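Local coordinates for ABC transporter, substrate binding protein (Aeropyrum pernix, PDB 3EAF) that probably captures a small solute outside the cell and delivers it to an ABC transporter, as a two-lobed substrate-binding protein that also carries a magnesium ion, at residues Glu29-Phe32 and Lys33-Glu37; Leu228-Val232 and Trp233-Glu237; Gly268-Thr271 and Ile272-Ala275; Leu299-Lys302 and Ala303-Val307. One frame throughout, in Å; residues are numbered along the deposited sequence.

Contact 1. Residues Glu29-Phe32 and Lys33-Glu37; sequences ELAF and KYFNE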
loop_
_atom_site.group_PDB
_atom_site.type_symbol
_atom_site.label_atom_id
_atom_site.label_comp_id
_atom_site.label_asym_id
_atom_site.label_seq_id
_atom_site.Cartn_x
_atom_site.Cartn_y
_atom_site.Cartn_z
ATOM N N GLU A 29 -9.850 9.965 -6.411
ATOM C CA GLU A 29 -10.734 10.929 -7.065
ATOM C C GLU A 29 -11.756 11.487 -6.083
ATOM O O GLU A 29 -11.984 12.696 -6.052
ATOM C CB GLU A 29 -11.424 10.316 -8.279
ATOM C CG GLU A 29 -10.507 10.174 -9.480
ATOM C CD GLU A 29 -11.283 10.032 -10.779
ATOM O OE1 GLU A 29 -11.879 8.961 -11.014
ATOM O OE2 GLU A 29 -11.296 11.002 -11.558
ATOM N N LEU A 30 -12.354 10.608 -5.281
ATOM C CA LEU A 30 -13.246 11.033 -4.201
ATOM C C LEU A 30 -12.590 12.088 -3.321
ATOM O O LEU A 30 -13.207 13.100 -3.004
ATOM C CB LEU A 30 -13.681 9.855 -3.332
ATOM C CG LEU A 30 -14.896 9.033 -3.762
ATOM C CD1 LEU A 30 -15.177 7.998 -2.684
ATOM C CD2 LEU A 30 -16.124 9.917 -4.020
ATOM N N ALA A 31 -11.338 11.847 -2.941
ATOM C CA ALA A 31 -10.590 12.765 -2.070
ATOM C C ALA A 31 -10.314 14.119 -2.720
ATOM O O ALA A 31 -10.502 15.158 -2.085
ATOM C CB ALA A 31 -9.290 12.121 -1.598
ATOM N N PHE A 32 -9.868 14.106 -3.975
ATOM C CA PHE A 32 -9.666 15.345 -4.722
ATOM C C PHE A 32 -10.955 16.174 -4.773
ATOM O O PHE A 32 -10.949 17.375 -4.469
ATOM C CB PHE A 32 -9.177 15.058 -6.140
ATOM C CG PHE A 32 -7.699 14.749 -6.236
ATOM C CD1 PHE A 32 -6.746 15.624 -5.704
ATOM C CD2 PHE A 32 -7.262 13.603 -6.901
ATOM C CE1 PHE A 32 -5.373 15.343 -5.809
ATOM C CE2 PHE A 32 -5.888 13.307 -7.015
ATOM C CZ PHE A 32 -4.947 14.179 -6.473
ATOM N N LYS A 33 -12.058 15.531 -5.142
ATOM C CA LYS A 33 -13.331 16.233 -5.267
ATOM C C LYS A 33 -13.815 16.724 -3.903
ATOM O O LYS A 33 -14.309 17.849 -3.790
ATOM C CB LYS A 33 -14.392 15.351 -5.929
ATOM C CG LYS A 33 -14.093 14.994 -7.385
ATOM C CD LYS A 33 -15.110 13.993 -7.894
ATOM C CE LYS A 33 -14.986 13.747 -9.395
ATOM N NZ LYS A 33 -16.121 12.903 -9.858
ATOM N N TYR A 34 -13.650 15.885 -2.878
ATOM C CA TYR A 34 -14.078 16.206 -1.514
ATOM C C TYR A 34 -13.386 17.436 -0.966
ATOM O O TYR A 34 -14.053 18.408 -0.608
ATOM C CB TYR A 34 -13.854 15.025 -0.569
ATOM C CG TYR A 34 -14.314 15.254 0.860
ATOM C CD1 TYR A 34 -15.671 15.232 1.193
ATOM C CD2 TYR A 34 -13.392 15.482 1.878
ATOM C CE1 TYR A 34 -16.093 15.434 2.507
ATOM C CE2 TYR A 34 -13.803 15.688 3.197
ATOM C CZ TYR A 34 -15.150 15.658 3.506
ATOM O OH TYR A 34 -15.554 15.858 4.807
ATOM N N PHE A 35 -12.057 17.397 -0.906
ATOM C CA PHE A 35 -11.301 18.488 -0.302
ATOM C C PHE A 35 -11.361 19.777 -1.127
ATOM O O PHE A 35 -11.411 20.876 -0.559
ATOM C CB PHE A 35 -9.864 18.063 0.019
ATOM C CG PHE A 35 -9.774 16.997 1.089
ATOM C CD1 PHE A 35 -10.143 17.279 2.403
ATOM C CD2 PHE A 35 -9.330 15.714 0.778
ATOM C CE1 PHE A 35 -10.069 16.299 3.393
ATOM C CE2 PHE A 35 -9.247 14.723 1.766
ATOM C CZ PHE A 35 -9.621 15.016 3.068
ATOM N N ASN A 36 -11.386 19.650 -2.455
ATOM C CA ASN A 36 -11.608 20.820 -3.315
ATOM C C ASN A 36 -12.876 21.580 -2.901
ATOM O O ASN A 36 -12.830 22.790 -2.643
ATOM C CB ASN A 36 -11.677 20.424 -4.799
ATOM C CG ASN A 36 -10.298 20.353 -5.460
ATOM O OD1 ASN A 36 -9.349 20.998 -5.020
ATOM N ND2 ASN A 36 -10.194 19.574 -6.534
ATOM N N GLU A 37 -13.982 20.843 -2.811
ATOM C CA GLU A 37 -15.300 21.385 -2.486
ATOM C C GLU A 37 -15.398 21.907 -1.042
ATOM O O GLU A 37 -15.989 22.964 -0.800
ATOM C CB GLU A 37 -16.374 20.313 -2.763
ATOM C CG GLU A 37 -17.824 20.681 -2.395
ATOM C CD GLU A 37 -18.440 21.735 -3.299
ATOM O OE1 GLU A 37 -18.050 21.843 -4.484
ATOM O OE2 GLU A 37 -19.337 22.464 -2.820
HETATM O O HOH W 1 -14.804 10.022 -9.687
#
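Glu29 to Phe32 each accept, on helix 18-38, the amide four residues on. Lys33 N to Glu29 O (3.0 Å) and Phe35 N to Ala31 O (3.0 Å) are close to straight, while Tyr34 N to Leu30 O and Asn36 N to Phe32 O are more bent.

In the ring contacts, Phe35 swings back along the helix, its CG anti to the carbonyl carbon and beside the backbone N (chi1 -66°). Its CD2 comes to 3.1 Å from Ala31 O, and its CE2 makes an apolar contact with Ala31 CB at 4.3 Å. The small methyl of Ala31 suits a place where helix 288-304 packs closely. Tyr34 is turned the other way, its CG opposite the backbone N (chi1 -178°), and its CD2 stands over the centre of the Phe35 ring, 3.7 Å above the plane.

The polar ends meet through water. Lys33 is fully extended, and its NZ gives a hydrogen bond to a water at 3.2 Å that makes a weak one to Glu29 OE1 at 3.4 Å. The charged atoms themselves do not touch, and the carboxylate of Glu29 is held more directly by Lys54 and Tyr52. A lysine fits this exposed side, where its aliphatic chain runs past Glu29 O.

The helix lies between several elements of the fold. Ala31 and Phe35 face helix 288-304, Tyr34 reaches Glu274 and helix 267-278, and Phe32 stacks on Tyr52 of strand 47-56, where Asn36 OD1 also accepts a bond from Ile50 N.

Contact 2. Residues Leu228-Val232 and Trp233-Glu237; sequences LLTNV and WGFDE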
loop_
_atom_site.group_PDB
_atom_site.type_symbol
_atom_site.label_atom_id
_atom_site.label_comp_id
_atom_site.label_asym_id
_atom_site.label_seq_id
_atom_site.Cartn_x
_atom_site.Cartn_y
_atom_site.Cartn_z
ATOM N N LEU A 228 -2.011 -18.891 5.504
ATOM C CA LEU A 228 -1.560 -17.935 4.493
ATOM C C LEU A 228 -1.551 -16.513 5.053
ATOM O O LEU A 228 -2.544 -16.054 5.626
ATOM C CB LEU A 228 -2.434 -18.016 3.235
ATOM C CG LEU A 228 -2.241 -17.005 2.091
ATOM C CD1 LEU A 228 -0.828 -17.014 1.508
ATOM C CD2 LEU A 228 -3.248 -17.279 0.990
ATOM N N LEU A 229 -0.418 -15.831 4.904
ATOM C CA LEU A 229 -0.335 -14.409 5.221
ATOM C C LEU A 229 -0.036 -13.638 3.943
ATOM O O LEU A 229 0.894 -13.978 3.216
ATOM C CB LEU A 229 0.756 -14.136 6.263
ATOM C CG LEU A 229 1.041 -12.666 6.634
ATOM C CD1 LEU A 229 -0.052 -12.044 7.525
ATOM C CD2 LEU A 229 2.409 -12.528 7.301
ATOM N N THR A 230 -0.815 -12.595 3.673
ATOM C CA THR A 230 -0.579 -11.789 2.472
ATOM C C THR A 230 -0.170 -10.376 2.814
ATOM O O THR A 230 -0.555 -9.826 3.853
ATOM C CB THR A 230 -1.809 -11.704 1.520
ATOM O OG1 THR A 230 -2.743 -10.730 2.009
ATOM C CG2 THR A 230 -2.494 -13.058 1.350
ATOM N N ASN A 231 0.597 -9.783 1.909
ATOM C CA ASN A 231 0.827 -8.356 1.923
ATOM C C ASN A 231 -0.494 -7.602 1.783
ATOM O O ASN A 231 -1.516 -8.200 1.436
ATOM C CB ASN A 231 1.796 -7.969 0.816
ATOM C CG ASN A 231 1.175 -8.036 -0.556
ATOM O OD1 ASN A 231 0.879 -7.007 -1.138
ATOM N ND2 ASN A 231 0.988 -9.253 -1.091
ATOM N N VAL A 232 -0.453 -6.299 2.052
ATOM C CA VAL A 232 -1.643 -5.432 2.051
ATOM C C VAL A 232 -2.504 -5.499 0.769
ATOM O O VAL A 232 -3.736 -5.455 0.847
ATOM C CB VAL A 232 -1.286 -3.949 2.435
ATOM C CG1 VAL A 232 -0.237 -3.352 1.478
ATOM C CG2 VAL A 232 -2.547 -3.071 2.503
ATOM N N TRP A 233 -1.856 -5.615 -0.393
ATOM C CA TRP A 233 -2.570 -5.650 -1.677
ATOM C C TRP A 233 -3.129 -7.033 -2.029
ATOM O O TRP A 233 -3.747 -7.199 -3.080
ATOM C CB TRP A 233 -1.685 -5.118 -2.819
ATOM C CG TRP A 233 -1.186 -3.709 -2.613
ATOM C CD1 TRP A 233 0.084 -3.333 -2.287
ATOM C CD2 TRP A 233 -1.947 -2.494 -2.709
ATOM N NE1 TRP A 233 0.168 -1.965 -2.180
ATOM C CE2 TRP A 233 -1.065 -1.424 -2.436
ATOM C CE3 TRP A 233 -3.284 -2.202 -3.017
ATOM C CZ2 TRP A 233 -1.478 -0.087 -2.445
ATOM C CZ3 TRP A 233 -3.692 -0.871 -3.032
ATOM C CH2 TRP A 233 -2.791 0.168 -2.748
ATOM N N GLY A 234 -2.928 -8.016 -1.148
ATOM C CA GLY A 234 -3.296 -9.412 -1.437
ATOM C C GLY A 234 -4.543 -9.911 -0.732
ATOM O O GLY A 234 -4.956 -11.061 -0.919
ATOM N N PHE A 235 -5.152 -9.029 0.065
ATOM C CA PHE A 235 -6.231 -9.391 0.977
ATOM C C PHE A 235 -7.103 -8.169 1.231
ATOM O O PHE A 235 -6.582 -7.082 1.508
ATOM C CB PHE A 235 -5.635 -9.871 2.299
ATOM C CG PHE A 235 -6.627 -10.533 3.237
ATOM C CD1 PHE A 235 -6.786 -11.914 3.230
ATOM C CD2 PHE A 235 -7.361 -9.775 4.160
ATOM C CE1 PHE A 235 -7.679 -12.536 4.108
ATOM C CE2 PHE A 235 -8.259 -10.386 5.037
ATOM C CZ PHE A 235 -8.412 -11.774 5.008
ATOM N N ASP A 236 -8.414 -8.337 1.093
ATOM C CA ASP A 236 -9.388 -7.298 1.471
ATOM C C ASP A 236 -10.775 -7.914 1.653
ATOM O O ASP A 236 -10.893 -9.134 1.827
ATOM C CB ASP A 236 -9.391 -6.086 0.492
ATOM C CG ASP A 236 -9.768 -6.458 -0.948
ATOM O OD1 ASP A 236 -10.795 -7.142 -1.159
ATOM O OD2 ASP A 236 -9.041 -6.043 -1.887
ATOM N N GLU A 237 -11.809 -7.071 1.605
ATOM C CA GLU A 237 -13.204 -7.470 1.861
ATOM C C GLU A 237 -13.709 -8.590 0.944
ATOM O O GLU A 237 -14.640 -9.311 1.306
ATOM C CB GLU A 237 -14.140 -6.250 1.757
ATOM C CG GLU A 237 -13.897 -5.160 2.813
ATOM C CD GLU A 237 -12.864 -4.125 2.391
ATOM O OE1 GLU A 237 -12.143 -4.348 1.391
ATOM O OE2 GLU A 237 -12.776 -3.072 3.056
#
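Just past strand 227-230, Gly234 N bonds to Asn231 O at 3.0 Å and closes a beta turn whose middle residues, Val232 and Trp233, have type I backbone angles. Thr230 OG1 donates to the same oxygen at 2.9 Å, arriving from the opposite face of the carbonyl plane. Its hydroxyl sits between backbone N and carbonyl carbon (chi1 80°), a rotamer that also sets OG1 against Phe235 CB at 3.0 Å. Gly234, with no side chain, brings its CA to 4.0 Å from Thr230 CB.

Asn231 folds its amide back over the turn. OD1 accepts from Trp233 N at 3.2 Å, making an Asx turn through a bent bond (142°) with the donor well above the amide plane, and it is also hydrogen-bonded to Tyr154 OH. ND2 is held by the carbonyls of Cys205 and Asn207. Beside it, Val232 lays CG1 over one face of the indole, 4.0 Å from the centroid of the five-membered ring, a CH-pi contact.

The buried amide and carbonyl of Asn231 are thus all paired, which probably sets the path that places Trp233. Its side chain lies about 4 Å from a glycerol, probably from the crystallisation liquor, though such molecules often mark pockets.

Contact 3. Residues Gly268-Thr271 and Ile272-Ala275; sequences GIQT and IFEA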
loop_
_atom_site.group_PDB
_atom_site.type_symbol
_atom_site.label_atom_id
_atom_site.label_comp_id
_atom_site.label_asym_id
_atom_site.label_seq_id
_atom_site.Cartn_x
_atom_site.Cartn_y
_atom_site.Cartn_z
ATOM N N GLY A 268 -11.795 9.518 9.950
ATOM C CA GLY A 268 -11.346 9.454 8.555
ATOM C C GLY A 268 -12.195 8.557 7.673
ATOM O O GLY A 268 -12.404 8.865 6.503
ATOM N N ILE A 269 -12.679 7.451 8.235
ATOM C CA ILE A 269 -13.653 6.585 7.564
ATOM C C ILE A 269 -14.985 7.324 7.334
ATOM O O ILE A 269 -15.590 7.214 6.261
ATOM C CB ILE A 269 -13.887 5.256 8.355
ATOM C CG1 ILE A 269 -12.606 4.400 8.401
ATOM C CG2 ILE A 269 -15.032 4.445 7.757
ATOM C CD1 ILE A 269 -12.042 4.006 7.032
ATOM N N GLN A 270 -15.433 8.081 8.335
ATOM C CA GLN A 270 -16.645 8.899 8.183
ATOM C C GLN A 270 -16.462 10.050 7.188
ATOM O O GLN A 270 -17.421 10.464 6.529
ATOM C CB GLN A 270 -17.151 9.408 9.540
ATOM C CG GLN A 270 -17.755 8.308 10.417
ATOM C CD GLN A 270 -18.832 7.494 9.705
ATOM O OE1 GLN A 270 -19.682 8.038 9.007
ATOM N NE2 GLN A 270 -18.792 6.191 9.880
ATOM N N THR A 271 -15.231 10.554 7.086
ATOM C CA THR A 271 -14.868 11.565 6.093
ATOM C C THR A 271 -15.027 11.007 4.669
ATOM O O THR A 271 -15.569 11.677 3.785
ATOM C CB THR A 271 -13.427 12.081 6.341
ATOM O OG1 THR A 271 -13.379 12.785 7.594
ATOM C CG2 THR A 271 -12.959 13.003 5.231
ATOM N N ILE A 272 -14.564 9.774 4.462
ATOM C CA ILE A 272 -14.715 9.089 3.177
ATOM C C ILE A 272 -16.194 8.840 2.843
ATOM O O ILE A 272 -16.624 9.075 1.716
ATOM C CB ILE A 272 -13.872 7.772 3.105
ATOM C CG1 ILE A 272 -12.383 8.097 3.307
ATOM C CG2 ILE A 272 -14.101 7.054 1.758
ATOM C CD1 ILE A 272 -11.443 6.891 3.435
ATOM N N PHE A 273 -16.966 8.381 3.826
ATOM C CA PHE A 273 -18.403 8.172 3.645
ATOM C C PHE A 273 -19.152 9.447 3.252
ATOM O O PHE A 273 -20.084 9.391 2.448
ATOM C CB PHE A 273 -19.036 7.541 4.893
ATOM C CG PHE A 273 -18.805 6.059 4.993
ATOM C CD1 PHE A 273 -19.099 5.224 3.914
ATOM C CD2 PHE A 273 -18.306 5.495 6.157
ATOM C CE1 PHE A 273 -18.891 3.857 3.995
ATOM C CE2 PHE A 273 -18.092 4.116 6.245
ATOM C CZ PHE A 273 -18.384 3.301 5.162
ATOM N N GLU A 274 -18.734 10.586 3.804
ATOM C CA GLU A 274 -19.326 11.868 3.420
ATOM C C GLU A 274 -18.944 12.219 1.979
ATOM O O GLU A 274 -19.792 12.671 1.202
ATOM C CB GLU A 274 -18.932 12.998 4.381
ATOM C CG GLU A 274 -19.827 14.245 4.220
ATOM C CD GLU A 274 -19.261 15.512 4.847
ATOM O OE1 GLU A 274 -18.153 15.478 5.418
ATOM O OE2 GLU A 274 -19.937 16.564 4.754
ATOM N N ALA A 275 -17.675 11.999 1.629
ATOM C CA ALA A 275 -17.197 12.220 0.262
ATOM C C ALA A 275 -18.023 11.417 -0.736
ATOM O O ALA A 275 -18.458 11.946 -1.764
ATOM C CB ALA A 275 -15.714 11.880 0.147
#
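Ile269 and Phe273, one turn apart on helix 267-278, lie side by side and point the same way. The branch that touches is Ile269 CG2, opposite the backbone N, which comes to 3.4 Å from Phe273 CE2. With CG of Phe273 opposite its carbonyl carbon (chi1 -79°), the ring swings back toward the preceding turn and brings CD2 to 3.2 Å from Ile269 O. A beta-branched isoleucine suits this place, since one arm can meet the ring while the side chain also packs on Val291 and Ile258.

Gln270 bends at chi2 (-53°), curling its amide over toward the same ring: NE2 lies 3.8 Å from Phe273 CD2, with the two planes 35° apart. That amide also makes a weak bond to Gln264 O. Thr271 uses its hydroxyl inside the helix, bonding to Glu267 O one turn back, an economical fit for a buried polar residue. Ile272 presses CG1 to 3.3 Å from Gly268 O, beside the backbone bond of Ile272 N to that oxygen.

Glu274 extends away from the turn to Tyr34 and Lys38 of helix 18-38, against which Thr271 and Ala275 also pack. Thr271 and Ala275 touch helix 288-304 as well, together with Ile269 and Ile272; Phe294 meets all of these but Ile269.

Contact 4. Residues Leu299-Lys302 and Ala303-Val307; sequences LLIK and AIESV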
loop_
_atom_site.group_PDB
_atom_site.type_symbol
_atom_site.label_atom_id
_atom_site.label_comp_id
_atom_site.label_asym_id
_atom_site.label_seq_id
_atom_site.Cartn_x
_atom_site.Cartn_y
_atom_site.Cartn_z
ATOM N N LEU A 299 -2.952 13.031 2.563
ATOM C CA LEU A 299 -1.609 13.376 3.011
ATOM C C LEU A 299 -1.101 14.619 2.279
ATOM O O LEU A 299 -0.490 15.491 2.888
ATOM C CB LEU A 299 -0.634 12.196 2.829
ATOM C CG LEU A 299 0.807 12.420 3.320
ATOM C CD1 LEU A 299 0.866 12.505 4.856
ATOM C CD2 LEU A 299 1.743 11.332 2.800
ATOM N N LEU A 300 -1.352 14.689 0.972
ATOM C CA LEU A 300 -1.023 15.873 0.180
ATOM C C LEU A 300 -1.758 17.127 0.685
ATOM O O LEU A 300 -1.151 18.197 0.826
ATOM C CB LEU A 300 -1.333 15.629 -1.304
ATOM C CG LEU A 300 -1.192 16.806 -2.268
ATOM C CD1 LEU A 300 0.265 17.252 -2.375
ATOM C CD2 LEU A 300 -1.759 16.451 -3.634
ATOM N N ILE A 301 -3.055 16.991 0.947
ATOM C CA ILE A 301 -3.877 18.086 1.481
ATOM C C ILE A 301 -3.280 18.644 2.770
ATOM O O ILE A 301 -3.167 19.862 2.937
ATOM C CB ILE A 301 -5.344 17.628 1.760
ATOM C CG1 ILE A 301 -6.031 17.125 0.480
ATOM C CG2 ILE A 301 -6.156 18.730 2.451
ATOM C CD1 ILE A 301 -5.903 18.031 -0.722
ATOM N N LYS A 302 -2.887 17.747 3.674
ATOM C CA LYS A 302 -2.281 18.149 4.944
ATOM C C LYS A 302 -0.968 18.907 4.723
ATOM O O LYS A 302 -0.692 19.885 5.423
ATOM C CB LYS A 302 -2.106 16.940 5.878
ATOM C CG LYS A 302 -3.430 16.291 6.317
ATOM C CD LYS A 302 -3.891 16.721 7.714
ATOM C CE LYS A 302 -5.123 15.940 8.134
ATOM N NZ LYS A 302 -5.448 16.051 9.577
ATOM N N ALA A 303 -0.180 18.475 3.736
ATOM C CA ALA A 303 1.052 19.183 3.362
ATOM C C ALA A 303 0.751 20.619 2.901
ATOM O O ALA A 303 1.392 21.561 3.348
ATOM C CB ALA A 303 1.813 18.419 2.278
ATOM N N ILE A 304 -0.235 20.768 2.018
ATOM C CA ILE A 304 -0.672 22.082 1.523
ATOM C C ILE A 304 -1.161 22.995 2.653
ATOM O O ILE A 304 -0.844 24.186 2.679
ATOM C CB ILE A 304 -1.772 21.951 0.432
ATOM C CG1 ILE A 304 -1.225 21.191 -0.779
ATOM C CG2 ILE A 304 -2.307 23.339 0.020
ATOM C CD1 ILE A 304 -2.288 20.660 -1.697
ATOM N N GLU A 305 -1.922 22.426 3.582
ATOM C CA GLU A 305 -2.411 23.162 4.751
ATOM C C GLU A 305 -1.291 23.588 5.700
ATOM O O GLU A 305 -1.513 24.407 6.594
ATOM C CB GLU A 305 -3.453 22.336 5.505
ATOM C CG GLU A 305 -4.747 22.138 4.743
ATOM C CD GLU A 305 -5.677 21.128 5.386
ATOM O OE1 GLU A 305 -5.202 20.243 6.145
ATOM O OE2 GLU A 305 -6.895 21.207 5.116
ATOM N N SER A 306 -0.094 23.032 5.487
ATOM C CA SER A 306 1.088 23.291 6.313
ATOM C C SER A 306 2.050 24.315 5.707
ATOM O O SER A 306 3.057 24.658 6.337
ATOM C CB SER A 306 1.852 21.984 6.565
ATOM O OG SER A 306 1.020 21.013 7.171
ATOM N N VAL A 307 1.763 24.785 4.492
ATOM C CA VAL A 307 2.623 25.778 3.834
ATOM C C VAL A 307 1.927 27.126 3.638
ATOM O O VAL A 307 0.695 27.215 3.672
ATOM C CB VAL A 307 3.208 25.276 2.476
ATOM C CG1 VAL A 307 4.016 24.008 2.674
ATOM C CG2 VAL A 307 2.120 25.064 1.429
#
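Leu299 opens the pairing through its carbonyl, which takes the amide of Ala303 at 3.1 Å, while its side chain turns the other way, to Leu324, Phe329 and Tyr341. Leu300 follows with a nearly linear bond from Ile304 N (3.0 Å). Its CG, opposite the backbone N (chi1 174°), meets Ile304 CD1 at 4.0 Å, and both side chains pack on Leu320 of helix 317-326, where branched apolar residues suit the interior.

Ile301 accepts from Glu305 N at 2.9 Å. Its CG2 touches Glu305 OE2 at 3.7 Å, the extended glutamate crossing it obliquely. With Ile304, Ile301 also leans on Ile40 and Ile50, so this last stretch of helix 288-304 packs against the strands of the six-stranded sheet, in a lobe built of helices on a sheet, as periplasmic-binding-protein folds generally are.

Lys302 ends the segment, and a type I turn runs from Ile304 to Val307 just beyond it. Ser306 OG donates to Lys302 O at 2.7 Å, a short side chain whose hydroxyl reaches back one turn. The lysine chain bends at chi2 (-99°), passing Glu305 OE1 with CD at 4.1 Å, and carries NZ to Asp330 O; Lys302 NZ and Glu305 OE1 remain 5.4 Å apart, with at most a weak electrostatic pull, perhaps, between them.

Three of the four contacts gather in one part of the fold, with contact 1 at the middle. It meets contact 3 through Tyr34 OH and Glu274 OE1, a probable hydrogen bond of 2.7 Å, and through packing of Tyr34 on Thr271. It meets contact 4 where Phe35 CD2 lies 3.6 Å from Ile301 CG1. Contacts 3 and 4 do not touch, their nearest atoms about 9 Å apart, though they lie on successive helices. Contact 2 lies at the end of strand 227-230 of the other sheet and in the loop after it, its centre about 30 Å from that of contact 4. Contact 4 comes near the magnesium site, the side chain of Leu299 about 10 Å from the ion and about 3 Å from that of Tyr341.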